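Local structure of cucumber peeling cupredoxin (Cucumis sativus, 1JER) at residues 47-61 / 87-101. The protein binds a single copper ion and, as a plant blue copper protein of the phytocyanin family, probably transfers electrons. Residues are numbered along the deposited sequence; the frame is centred on the assembly and turned at random. Where two conformers were deposited one is given.
Sequences HNVHEMETKQSFDAC and YFVCTVGTHCSNGQK. With CU (copper (II) ion), chain B.
His47 of 47-61 and Cys90, His95 and Gln100 of 87-101 bind one copper(II) ion. His47 ND1 and His95 ND1 each lie 2.0 Å from the metal, and Cys90 SG and Gln100 OE1 each 2.2 Å. The extended Gln100 chain, with CG anti to the backbone N (chi1 -170°), brings NE2 over one face of the His47 imidazole, toward its rim, the amide standing nearly upright on the ring (planes 81° apart); Cys90 SG sits at the edge of that ring. Two backbone amides, Asn48 N across the contact and Val92 N within the metal-binding loop, donate to Cys90 SG, which probably helps to hold the thiolate in place and to temper its charge.

Away from the metal, strands 50-52 and 84-89 pair antiparallel. His50 and Val89 form a hydrogen-bonded pair, each N donating to the other's O, and Met52 SD packs against Val89 CG2.

Helix 55-60 packs beside strand 84-89 through Phe58. Lys101 CE lies over the centre of one face of the Phe58 ring, with NZ in a cation-pi contact, while Tyr87 CD1 meets the opposite face. Lys101 NZ also donates to Phe58 O (2.8 Å), which accepts a second bond from Cys61 N, from the opposite face of its plane, as part of a Schellman motif. Lys55 CA makes a CH-pi contact over a face of Tyr87.

The disulfide Cys61-Cys96 (chi3 -81°) ties Cys61, where the chain leaves helix 55-60, to the residue after ligand His95. Three ligands on one loop and a histidine upstream make the type 1 copper site of a cupredoxin, with the glutamine ligand characteristic of stellacyanins.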
ATOM      1  N   HIS A  47      10.709   5.978 -12.959  1.00 17.95           N
ATOM      2  CA  HIS A  47       9.348   5.601 -13.510  1.00 16.40           C
ATOM      3  C   HIS A  47       8.327   6.057 -12.466  1.00 16.50           C
ATOM      4  O   HIS A  47       8.655   6.610 -11.429  1.00 20.01           O
ATOM      5  CB  HIS A  47       9.310   4.008 -13.475  1.00 14.09           C
ATOM      6  CG  HIS A  47      10.299   3.437 -14.437  1.00 17.66           C
ATOM      7  ND1 HIS A  47      10.129   3.538 -15.800  1.00 17.89           N
ATOM      8  CD2 HIS A  47      11.505   2.818 -14.231  1.00 20.47           C
ATOM      9  CE1 HIS A  47      11.175   2.965 -16.413  1.00 17.74           C
ATOM     10  NE2 HIS A  47      12.005   2.521 -15.489  1.00 19.15           N
ATOM     11  N   ASN A  48       7.061   5.712 -12.707  1.00 14.25           N
ATOM     12  CA  ASN A  48       6.051   5.966 -11.675  1.00 17.04           C
ATOM     13  C   ASN A  48       4.950   4.905 -11.885  1.00 17.39           C
ATOM     14  O   ASN A  48       5.131   4.034 -12.765  1.00 15.22           O
ATOM     15  CB  ASN A  48       5.497   7.367 -11.723  1.00 16.71           C
ATOM     16  CG  ASN A  48       4.906   7.734 -13.071  1.00 19.70           C
ATOM     17  OD1 ASN A  48       4.965   8.905 -13.491  1.00 31.76           O
ATOM     18  ND2 ASN A  48       4.392   6.788 -13.776  1.00 12.88           N
ATOM     19  N   VAL A  49       3.932   4.973 -11.050  1.00 16.30           N
ATOM     20  CA  VAL A  49       2.824   4.024 -11.166  1.00 14.72           C
ATOM     21  C   VAL A  49       1.514   4.817 -11.041  1.00 16.25           C
ATOM     22  O   VAL A  49       1.325   5.519 -10.065  1.00 18.93           O
ATOM     23  CB  VAL A  49       2.838   3.006  -9.999  1.00 18.85           C
ATOM     24  CG1 VAL A  49       1.643   2.036 -10.264  1.00 23.28           C
ATOM     25  CG2 VAL A  49       4.138   2.204 -10.026  1.00 22.41           C
ATOM     26  N   HIS A  50       0.680   4.678 -12.073  1.00 17.28           N
ATOM     27  CA  HIS A  50      -0.600   5.384 -12.066  1.00 19.90           C
ATOM     28  C   HIS A  50      -1.705   4.435 -12.459  1.00 20.38           C
ATOM     29  O   HIS A  50      -1.605   3.654 -13.396  1.00 20.76           O
ATOM     30  CB  HIS A  50      -0.505   6.536 -13.107  0.63 19.98           C
ATOM     31  CG  HIS A  50      -1.773   7.265 -13.354  0.63 24.13           C
ATOM     32  ND1 HIS A  50      -2.404   8.053 -12.424  0.63 27.91           N
ATOM     33  CD2 HIS A  50      -2.538   7.359 -14.485  0.63 28.11           C
ATOM     34  CE1 HIS A  50      -3.510   8.570 -12.932  0.63 26.21           C
ATOM     35  NE2 HIS A  50      -3.612   8.164 -14.181  0.63 26.10           N
ATOM     36  N   GLU A  51      -2.811   4.449 -11.691  1.00 18.11           N
ATOM     37  CA  GLU A  51      -3.916   3.558 -12.082  1.00 16.88           C
ATOM     38  C   GLU A  51      -4.838   4.264 -13.041  1.00 22.15           C
ATOM     39  O   GLU A  51      -5.086   5.482 -12.896  1.00 26.41           O
ATOM     40  CB  GLU A  51      -4.659   3.145 -10.786  1.00 18.58           C
ATOM     41  CG  GLU A  51      -5.822   2.207 -11.158  1.00 21.73           C
ATOM     42  CD  GLU A  51      -6.584   1.726  -9.936  1.00 29.43           C
ATOM     43  OE1 GLU A  51      -6.315   2.140  -8.808  1.00 31.69           O
ATOM     44  OE2 GLU A  51      -7.494   0.888 -10.132  1.00 37.43           O
ATOM     45  N   MET A  52      -5.309   3.668 -14.114  1.00 19.50           N
ATOM     46  CA  MET A  52      -6.213   4.332 -15.048  1.00 18.70           C
ATOM     47  C   MET A  52      -7.663   3.786 -14.805  1.00 29.58           C
ATOM     48  O   MET A  52      -7.810   2.643 -14.416  1.00 27.11           O
ATOM     49  CB  MET A  52      -5.915   3.910 -16.479  1.00 22.77           C
ATOM     50  CG  MET A  52      -4.470   3.679 -16.820  1.00 34.61           C
ATOM     51  SD  MET A  52      -3.933   4.950 -18.006  1.00 48.31           S
ATOM     52  CE  MET A  52      -3.843   6.339 -16.867  1.00 29.62           C
ATOM     53  N   GLU A  53      -8.616   4.609 -15.180  1.00 32.94           N
ATOM     54  CA  GLU A  53     -10.024   4.284 -15.012  1.00 39.30           C
ATOM     55  C   GLU A  53     -10.566   3.307 -16.043  1.00 34.33           C
ATOM     56  O   GLU A  53     -11.314   2.383 -15.687  1.00 45.22           O
ATOM     57  CB  GLU A  53     -10.844   5.581 -15.057  1.00 46.99           C
ATOM     58  CG  GLU A  53     -10.061   6.852 -15.194  1.00 54.43           C
ATOM     59  CD  GLU A  53      -8.989   6.924 -16.235  1.00 54.12           C
ATOM     60  OE1 GLU A  53      -9.259   7.143 -17.434  1.00 37.73           O
ATOM     61  OE2 GLU A  53      -7.785   6.862 -15.854  1.00 64.37           O
ATOM     62  N   THR A  54     -10.298   3.545 -17.315  1.00 25.02           N
ATOM     63  CA  THR A  54     -10.897   2.835 -18.425  1.00 26.58           C
ATOM     64  C   THR A  54      -9.870   2.144 -19.295  1.00 28.21           C
ATOM     65  O   THR A  54      -8.732   2.611 -19.382  1.00 30.63           O
ATOM     66  CB  THR A  54     -11.630   3.842 -19.394  1.00 29.84           C
ATOM     67  OG1 THR A  54     -12.471   4.697 -18.609  1.00 38.50           O
ATOM     68  CG2 THR A  54     -10.553   4.728 -20.035  1.00 19.58           C
ATOM     69  N   LYS A  55     -10.307   1.081 -19.980  1.00 27.90           N
ATOM     70  CA  LYS A  55      -9.475   0.332 -20.879  1.00 27.33           C
ATOM     71  C   LYS A  55      -9.018   1.173 -22.080  1.00 24.04           C
ATOM     72  O   LYS A  55      -7.968   0.933 -22.656  1.00 23.65           O
ATOM     73  CB  LYS A  55     -10.164  -0.943 -21.409  1.00 28.05           C
ATOM     74  CG  LYS A  55      -9.225  -1.718 -22.343  1.00 38.63           C
ATOM     75  CD  LYS A  55      -9.916  -2.774 -23.148  1.00 46.69           C
ATOM     76  CE  LYS A  55      -9.063  -3.215 -24.349  1.00 52.08           C
ATOM     77  NZ  LYS A  55      -7.656  -3.521 -23.901  1.00 69.80           N
ATOM     78  N   GLN A  56      -9.919   2.067 -22.492  1.00 29.45           N
ATOM     79  CA  GLN A  56      -9.647   2.883 -23.709  1.00 29.98           C
ATOM     80  C   GLN A  56      -8.437   3.765 -23.441  1.00 21.93           C
ATOM     81  O   GLN A  56      -7.497   3.766 -24.241  1.00 26.51           O
ATOM     82  CB  GLN A  56     -10.890   3.700 -24.033  1.00 39.50           C
ATOM     83  CG  GLN A  56     -12.027   2.959 -24.684  1.00 53.46           C
ATOM     84  CD  GLN A  56     -12.679   1.826 -23.955  1.00 62.55           C
ATOM     85  OE1 GLN A  56     -13.379   1.943 -22.932  1.00 59.33           O
ATOM     86  NE2 GLN A  56     -12.570   0.601 -24.529  1.00 76.75           N
ATOM     87  N   SER A  57      -8.462   4.453 -22.296  1.00 19.50           N
ATOM     88  CA  SER A  57      -7.309   5.311 -21.940  1.00 18.64           C
ATOM     89  C   SER A  57      -6.037   4.494 -21.768  1.00 24.08           C
ATOM     90  O   SER A  57      -4.947   4.908 -22.188  1.00 22.28           O
ATOM     91  CB  SER A  57      -7.630   5.984 -20.589  1.00 20.88           C
ATOM     92  OG  SER A  57      -8.574   7.006 -20.822  1.00 38.54           O
ATOM     93  N   PHE A  58      -6.147   3.357 -21.067  1.00 21.48           N
ATOM     94  CA  PHE A  58      -4.972   2.472 -20.852  1.00 17.58           C
ATOM     95  C   PHE A  58      -4.442   2.042 -22.202  1.00 20.32           C
ATOM     96  O   PHE A  58      -3.244   2.020 -22.486  1.00 21.29           O
ATOM     97  CB  PHE A  58      -5.557   1.197 -20.147  1.00 18.90           C
ATOM     98  CG  PHE A  58      -4.597   0.056 -19.961  1.00 18.72           C
ATOM     99  CD1 PHE A  58      -3.573   0.154 -18.999  1.00 19.93           C
ATOM    100  CD2 PHE A  58      -4.674  -1.101 -20.695  1.00 19.69           C
ATOM    101  CE1 PHE A  58      -2.715  -0.907 -18.801  1.00 18.69           C
ATOM    102  CE2 PHE A  58      -3.793  -2.148 -20.536  1.00 17.75           C
ATOM    103  CZ  PHE A  58      -2.809  -2.050 -19.547  1.00 17.83           C
ATOM    104  N   ASP A  59      -5.378   1.601 -23.099  1.00 18.26           N
ATOM    105  CA  ASP A  59      -4.913   1.116 -24.388  1.00 20.38           C
ATOM    106  C   ASP A  59      -4.189   2.213 -25.168  1.00 22.86           C
ATOM    107  O   ASP A  59      -3.207   2.006 -25.872  1.00 22.55           O
ATOM    108  CB  ASP A  59      -6.009   0.502 -25.237  1.00 23.94           C
ATOM    109  CG  ASP A  59      -6.490  -0.873 -24.799  1.00 31.47           C
ATOM    110  OD1 ASP A  59      -5.838  -1.531 -23.973  1.00 30.90           O
ATOM    111  OD2 ASP A  59      -7.565  -1.321 -25.302  1.00 35.76           O
ATOM    112  N   ALA A  60      -4.716   3.426 -25.061  1.00 20.73           N
ATOM    113  CA  ALA A  60      -4.107   4.479 -25.895  1.00 19.57           C
ATOM    114  C   ALA A  60      -2.955   5.153 -25.137  1.00 22.53           C
ATOM    115  O   ALA A  60      -2.420   6.117 -25.729  1.00 19.74           O
ATOM    116  CB  ALA A  60      -5.204   5.570 -26.077  1.00 17.68           C
ATOM    117  N   CYS A  61      -2.660   4.775 -23.914  1.00 17.07           N
ATOM    118  CA  CYS A  61      -1.690   5.526 -23.088  1.00 17.74           C
ATOM    119  C   CYS A  61      -2.065   7.002 -23.070  1.00 19.71           C
ATOM    120  O   CYS A  61      -1.210   7.869 -23.260  1.00 18.66           O
ATOM    121  CB  CYS A  61      -0.253   5.332 -23.503  1.00 14.40           C
ATOM    122  SG  CYS A  61       0.285   3.576 -23.382  1.00 19.02           S
ATOM    123  N   TYR A  87      -6.063  -1.310 -14.193  1.00 16.42           N
ATOM    124  CA  TYR A  87      -5.085  -0.956 -15.252  1.00 12.84           C
ATOM    125  C   TYR A  87      -4.035  -0.028 -14.619  1.00 19.80           C
ATOM    126  O   TYR A  87      -4.391   1.010 -14.048  1.00 22.68           O
ATOM    127  CB  TYR A  87      -5.899  -0.044 -16.250  1.00 15.70           C
ATOM    128  CG  TYR A  87      -7.006  -0.860 -16.906  1.00 20.12           C
ATOM    129  CD1 TYR A  87      -6.693  -1.895 -17.763  1.00 21.00           C
ATOM    130  CD2 TYR A  87      -8.331  -0.606 -16.598  1.00 26.11           C
ATOM    131  CE1 TYR A  87      -7.696  -2.662 -18.357  1.00 23.66           C
ATOM    132  CE2 TYR A  87      -9.343  -1.359 -17.192  1.00 25.14           C
ATOM    133  CZ  TYR A  87      -9.004  -2.366 -18.059  1.00 25.28           C
ATOM    134  OH  TYR A  87     -10.011  -3.131 -18.636  1.00 29.87           O
ATOM    135  N   PHE A  88      -2.770  -0.365 -14.781  1.00 17.69           N
ATOM    136  CA  PHE A  88      -1.730   0.535 -14.174  1.00 15.11           C
ATOM    137  C   PHE A  88      -0.713   0.835 -15.290  1.00 18.42           C
ATOM    138  O   PHE A  88      -0.379  -0.044 -16.087  1.00 17.96           O
ATOM    139  CB  PHE A  88      -0.992  -0.243 -13.090  1.00 17.16           C
ATOM    140  CG  PHE A  88      -1.881  -0.655 -11.926  1.00 21.85           C
ATOM    141  CD1 PHE A  88      -2.096   0.206 -10.879  1.00 20.81           C
ATOM    142  CD2 PHE A  88      -2.488  -1.926 -11.964  1.00 20.17           C
ATOM    143  CE1 PHE A  88      -2.946  -0.144  -9.830  1.00 20.62           C
ATOM    144  CE2 PHE A  88      -3.348  -2.246 -10.923  1.00 20.10           C
ATOM    145  CZ  PHE A  88      -3.537  -1.394  -9.870  1.00 18.46           C
ATOM    146  N   VAL A  89      -0.176   2.058 -15.255  1.00 15.81           N
ATOM    147  CA  VAL A  89       0.823   2.358 -16.303  1.00 14.28           C
ATOM    148  C   VAL A  89       1.920   3.224 -15.651  1.00 17.13           C
ATOM    149  O   VAL A  89       1.754   3.729 -14.562  1.00 18.97           O
ATOM    150  CB  VAL A  89       0.189   3.229 -17.413  1.00 16.78           C
ATOM    151  CG1 VAL A  89      -0.944   2.461 -18.103  1.00 19.69           C
ATOM    152  CG2 VAL A  89      -0.384   4.509 -16.808  1.00 18.56           C
ATOM    153  N   CYS A  90       2.981   3.377 -16.423  1.00 13.75           N
ATOM    154  CA  CYS A  90       4.008   4.369 -16.072  1.00 12.02           C
ATOM    155  C   CYS A  90       3.775   5.553 -17.050  1.00 14.33           C
ATOM    156  O   CYS A  90       3.598   5.302 -18.251  1.00 16.54           O
ATOM    157  CB  CYS A  90       5.406   3.768 -16.428  1.00 14.56           C
ATOM    158  SG  CYS A  90       6.665   5.081 -16.106  1.00 18.11           S
ATOM    159  N   THR A  91       3.674   6.756 -16.517  1.00 16.33           N
ATOM    160  CA  THR A  91       3.317   7.905 -17.360  1.00 17.02           C
ATOM    161  C   THR A  91       4.545   8.672 -17.807  1.00 18.92           C
ATOM    162  O   THR A  91       4.444   9.732 -18.410  1.00 18.96           O
ATOM    163  CB  THR A  91       2.344   8.859 -16.663  1.00 19.12           C
ATOM    164  OG1 THR A  91       2.941   9.456 -15.528  1.00 21.39           O
ATOM    165  CG2 THR A  91       1.094   8.122 -16.175  1.00 19.78           C
ATOM    166  N   VAL A  92       5.735   8.124 -17.539  1.00 18.26           N
ATOM    167  CA  VAL A  92       6.953   8.858 -17.995  1.00 15.85           C
ATOM    168  C   VAL A  92       7.144   8.653 -19.465  1.00 18.52           C
ATOM    169  O   VAL A  92       7.159   7.553 -19.986  1.00 18.46           O
ATOM    170  CB  VAL A  92       8.168   8.362 -17.217  1.00 17.86           C
ATOM    171  CG1 VAL A  92       9.480   8.803 -17.845  1.00 22.45           C
ATOM    172  CG2 VAL A  92       8.086   8.700 -15.754  1.00 19.61           C
ATOM    173  N   GLY A  93       7.371   9.782 -20.205  1.00 17.00           N
ATOM    174  CA  GLY A  93       7.738   9.658 -21.586  1.00 17.38           C
ATOM    175  C   GLY A  93       7.014   8.707 -22.442  1.00 19.62           C
ATOM    176  O   GLY A  93       5.760   8.782 -22.560  1.00 19.85           O
ATOM    177  N   THR A  94       7.707   7.807 -23.134  1.00 19.44           N
ATOM    178  CA  THR A  94       6.997   6.838 -24.005  1.00 19.67           C
ATOM    179  C   THR A  94       6.913   5.464 -23.351  1.00 18.54           C
ATOM    180  O   THR A  94       6.676   4.450 -24.039  1.00 21.13           O
ATOM    181  CB  THR A  94       7.807   6.675 -25.326  1.00 22.03           C
ATOM    182  OG1 THR A  94       9.141   6.312 -24.996  1.00 25.72           O
ATOM    183  CG2 THR A  94       7.922   8.061 -26.006  1.00 24.12           C
ATOM    184  N   HIS A  95       7.157   5.368 -22.051  1.00 17.45           N
ATOM    185  CA  HIS A  95       7.224   4.040 -21.411  1.00 17.66           C
ATOM    186  C   HIS A  95       5.941   3.247 -21.596  1.00 21.06           C
ATOM    187  O   HIS A  95       5.947   2.040 -21.866  1.00 18.07           O
ATOM    188  CB  HIS A  95       7.533   4.231 -19.929  1.00 14.82           C
ATOM    189  CG  HIS A  95       8.874   4.849 -19.694  1.00 16.73           C
ATOM    190  ND1 HIS A  95       9.410   4.966 -18.452  1.00 16.64           N
ATOM    191  CD2 HIS A  95       9.780   5.379 -20.550  1.00 17.66           C
ATOM    192  CE1 HIS A  95      10.600   5.537 -18.494  1.00 20.12           C
ATOM    193  NE2 HIS A  95      10.848   5.802 -19.783  1.00 16.90           N
ATOM    194  N   CYS A  96       4.788   3.913 -21.436  1.00 17.63           N
ATOM    195  CA  CYS A  96       3.534   3.118 -21.591  1.00 16.86           C
ATOM    196  C   CYS A  96       3.426   2.619 -23.002  1.00 19.00           C
ATOM    197  O   CYS A  96       3.138   1.452 -23.280  1.00 19.31           O
ATOM    198  CB  CYS A  96       2.379   4.043 -21.205  1.00 16.10           C
ATOM    199  SG  CYS A  96       0.722   3.371 -21.420  1.00 18.62           S
ATOM    200  N   SER A  97       3.694   3.484 -24.012  1.00 18.54           N
ATOM    201  CA  SER A  97       3.582   2.958 -25.383  1.00 20.15           C
ATOM    202  C   SER A  97       4.571   1.822 -25.668  1.00 20.61           C
ATOM    203  O   SER A  97       4.324   1.126 -26.647  1.00 23.78           O
ATOM    204  CB  SER A  97       3.992   4.087 -26.390  1.00 20.92           C
ATOM    205  OG  SER A  97       3.071   5.141 -26.234  1.00 31.57           O
ATOM    206  N   ASN A  98       5.647   1.728 -24.932  1.00 18.62           N
ATOM    207  CA  ASN A  98       6.678   0.731 -25.086  1.00 20.68           C
ATOM    208  C   ASN A  98       6.436  -0.486 -24.226  1.00 23.64           C
ATOM    209  O   ASN A  98       7.238  -1.403 -24.093  1.00 22.54           O
ATOM    210  CB  ASN A  98       8.064   1.353 -24.850  1.00 23.63           C
ATOM    211  CG  ASN A  98       8.476   2.119 -26.132  1.00 31.62           C
ATOM    212  OD1 ASN A  98       8.821   3.282 -26.074  1.00 38.13           O
ATOM    213  ND2 ASN A  98       8.358   1.433 -27.259  1.00 34.39           N
ATOM    214  N   GLY A  99       5.206  -0.577 -23.649  1.00 22.65           N
ATOM    215  CA  GLY A  99       4.877  -1.820 -22.927  1.00 21.84           C
ATOM    216  C   GLY A  99       4.923  -1.768 -21.438  1.00 20.40           C
ATOM    217  O   GLY A  99       4.742  -2.814 -20.742  1.00 17.49           O
ATOM    218  N   GLN A 100       5.215  -0.618 -20.834  1.00 16.18           N
ATOM    219  CA  GLN A 100       5.254  -0.576 -19.367  1.00 17.89           C
ATOM    220  C   GLN A 100       3.829  -0.240 -18.882  1.00 20.51           C
ATOM    221  O   GLN A 100       3.519   0.879 -18.506  1.00 17.38           O
ATOM    222  CB  GLN A 100       6.232   0.429 -18.796  1.00 14.21           C
ATOM    223  CG  GLN A 100       6.450   0.307 -17.311  1.00 13.87           C
ATOM    224  CD  GLN A 100       7.518   1.236 -16.764  1.00 17.95           C
ATOM    225  OE1 GLN A 100       7.902   2.213 -17.420  1.00 18.70           O
ATOM    226  NE2 GLN A 100       8.036   0.928 -15.592  1.00 19.42           N
ATOM    227  N   LYS A 101       3.003  -1.279 -18.933  1.00 17.82           N
ATOM    228  CA  LYS A 101       1.579  -1.092 -18.503  1.00 14.27           C
ATOM    229  C   LYS A 101       1.099  -2.519 -18.121  1.00 18.61           C
ATOM    230  O   LYS A 101       1.678  -3.512 -18.578  1.00 16.79           O
ATOM    231  CB  LYS A 101       0.786  -0.620 -19.744  1.00 16.58           C
ATOM    232  CG  LYS A 101       0.881  -1.593 -20.910  1.00 18.63           C
ATOM    233  CD  LYS A 101       0.488  -0.931 -22.220  1.00 21.95           C
ATOM    234  CE  LYS A 101      -0.821  -0.182 -22.126  1.00 25.85           C
ATOM    235  NZ  LYS A 101      -1.332   0.199 -23.510  1.00 23.24           N
TER
HETATM  236 CU    CU B 138       8.556   4.216 -16.753  1.00 17.32          CU
HETATM  237  O   HOH W   1      -8.166   0.585 -12.940  1.00 27.70           O
HETATM  238  O   HOH W   2      -2.834  -2.000 -24.607  1.00 39.91           O